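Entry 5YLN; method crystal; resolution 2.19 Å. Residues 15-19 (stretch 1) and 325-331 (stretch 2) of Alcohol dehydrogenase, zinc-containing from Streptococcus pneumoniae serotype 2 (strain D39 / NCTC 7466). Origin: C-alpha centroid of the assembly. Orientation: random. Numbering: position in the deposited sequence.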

# COMPACT_ATOMS: atom_id res chain seq x y z
N LEU A 15 14.91 -27.86 -18.79
CA LEU A 15 15.46 -28.00 -20.13
C LEU A 15 15.06 -26.82 -21.01
O LEU A 15 13.87 -26.61 -21.26
CB LEU A 15 15.01 -29.30 -20.78
CG LEU A 15 15.53 -29.62 -22.18
CD1 LEU A 15 17.05 -29.78 -22.17
CD2 LEU A 15 14.86 -30.87 -22.72
N ALA A 16 16.05 -26.09 -21.49
CA ALA A 16 15.87 -25.16 -22.60
C ALA A 16 16.90 -25.50 -23.67
O ALA A 16 17.95 -26.08 -23.38
CB ALA A 16 16.02 -23.71 -22.14
N SER A 17 16.60 -25.14 -24.92
CA SER A 17 17.39 -25.64 -26.04
C SER A 17 17.49 -24.58 -27.13
O SER A 17 16.48 -23.97 -27.51
CB SER A 17 16.77 -26.94 -26.59
OG SER A 17 17.43 -28.08 -26.06
N PHE A 18 18.71 -24.36 -27.62
CA PHE A 18 18.99 -23.50 -28.77
C PHE A 18 18.69 -24.29 -30.05
O PHE A 18 19.41 -25.24 -30.38
CB PHE A 18 20.46 -23.05 -28.72
CG PHE A 18 20.82 -21.96 -29.71
CD1 PHE A 18 20.20 -20.72 -29.66
CD2 PHE A 18 21.81 -22.17 -30.67
CE1 PHE A 18 20.55 -19.72 -30.56
CE2 PHE A 18 22.15 -21.17 -31.57
CZ PHE A 18 21.52 -19.95 -31.51
N VAL A 19 17.63 -23.91 -30.77
CA VAL A 19 17.07 -24.73 -31.84
C VAL A 19 16.66 -23.85 -33.02
O VAL A 19 16.59 -22.63 -32.92
CB VAL A 19 15.87 -25.57 -31.35
CG1 VAL A 19 16.30 -26.57 -30.30
CG2 VAL A 19 14.78 -24.64 -30.80
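Stretch 2, residues 325-331: KLSEIEK

A single aromatic residue, Phe18, dominates the strand's side of this contact, accounting for most of the surface that the strand gives up to stretch 2; the two segments lie more than 300 residues apart in one chain, and no hydrogen bond joins them. Stretch 1, residues 15-19, is an extended strand. Stretch 2 is compact: Leu326 and Ser327 form a short 3-10 segment, Glu328 takes the N-cap position, and a helix runs on from Ile329. From Leu326 onward, stretch 2 runs broadly opposite to the strand. Its turn is held by its own backbone, with Glu328 N hydrogen-bonded to Lys325 O at 2.8 Å and Ile329 N to Leu326 O at 2.9 Å. The backbones stay well apart, the nearest CA atoms being those of Phe18 and Glu330 at 7.4 Å, so side chains must bridge the gap.

Phe18 does so with its CA-to-CB bond directed toward stretch 2 and chi1 in the t well. Its ring reaches the turn and the start of the helix, where Ile329, whose CA-to-CB bond is likewise directed toward stretch 1, brings CG2 to 3.6 Å from Phe18 CD1. A branched aliphatic residue suits this buried place, offering a methyl group to the ring without any polar demand. Leu326 adds a second apolar contact, its CD1 lying 4.2 Å from Phe18 CE1, while its carbonyl O is 3.8 Å from the same CE1. Ser327 is small, and its backbone comes close, CA standing 3.8 Å from Phe18 CZ; its hydroxyl is satisfied elsewhere in the structure.

Glu330 approaches differently. Its CA-to-CB bond points sideways, yet the end of the side chain comes nearer the strand, placing OE2 3.9 Å from Phe18 N. That is van der Waals proximity, and a charged side chain is tolerable here because Glu330 as a residue is exposed. Leu15 and Val19 take no part in the contact.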

# COMPACT_ATOMS: atom_id res chain seq x y z
N LYS A 325 27.85 -14.03 -27.55
CA LYS A 325 27.21 -14.15 -28.84
C LYS A 325 25.92 -14.94 -28.68
O LYS A 325 25.82 -15.81 -27.81
CB LYS A 325 28.14 -14.85 -29.84
CG LYS A 325 29.40 -14.04 -30.22
CD LYS A 325 30.30 -14.80 -31.22
CE LYS A 325 31.58 -13.99 -31.51
NZ LYS A 325 32.62 -14.72 -32.32
N LEU A 326 24.94 -14.63 -29.52
CA LEU A 326 23.67 -15.35 -29.49
C LEU A 326 23.88 -16.86 -29.65
O LEU A 326 23.27 -17.66 -28.94
CB LEU A 326 22.72 -14.80 -30.56
CG LEU A 326 21.34 -15.43 -30.81
CD1 LEU A 326 20.57 -15.68 -29.50
CD2 LEU A 326 20.51 -14.55 -31.75
N SER A 327 24.78 -17.26 -30.55
CA SER A 327 25.04 -18.68 -30.75
C SER A 327 25.66 -19.32 -29.52
O SER A 327 25.69 -20.55 -29.41
CB SER A 327 25.95 -18.89 -31.95
OG SER A 327 27.10 -18.09 -31.81
N GLU A 328 26.17 -18.51 -28.59
CA GLU A 328 26.70 -19.03 -27.33
C GLU A 328 25.76 -18.73 -26.17
O GLU A 328 26.20 -18.59 -25.03
CB GLU A 328 28.10 -18.46 -27.07
CG GLU A 328 29.13 -18.74 -28.18
CD GLU A 328 29.62 -20.21 -28.24
OE1 GLU A 328 29.14 -21.04 -27.44
OE2 GLU A 328 30.49 -20.53 -29.09
N ILE A 329 24.45 -18.62 -26.45
CA ILE A 329 23.49 -18.28 -25.40
C ILE A 329 23.48 -19.31 -24.27
O ILE A 329 23.28 -18.95 -23.11
CB ILE A 329 22.09 -18.08 -26.01
CG1 ILE A 329 21.13 -17.58 -24.95
CG2 ILE A 329 21.60 -19.39 -26.64
CD1 ILE A 329 20.06 -16.64 -25.45
N GLU A 330 23.73 -20.59 -24.58
CA GLU A 330 23.86 -21.60 -23.53
C GLU A 330 24.93 -21.22 -22.51
O GLU A 330 24.72 -21.33 -21.30
CB GLU A 330 24.21 -22.98 -24.13
CG GLU A 330 23.18 -23.56 -25.08
CD GLU A 330 22.61 -24.88 -24.60
OE1 GLU A 330 23.11 -25.43 -23.59
OE2 GLU A 330 21.65 -25.38 -25.23
N LYS A 331 26.09 -20.78 -22.98
CA LYS A 331 27.12 -20.31 -22.06
C LYS A 331 26.65 -19.10 -21.26
O LYS A 331 27.00 -18.96 -20.09
CB LYS A 331 28.40 -19.94 -22.81
CG LYS A 331 29.24 -21.10 -23.31
CD LYS A 331 30.27 -20.56 -24.27
CE LYS A 331 31.10 -21.66 -24.92
NZ LYS A 331 32.25 -22.02 -24.06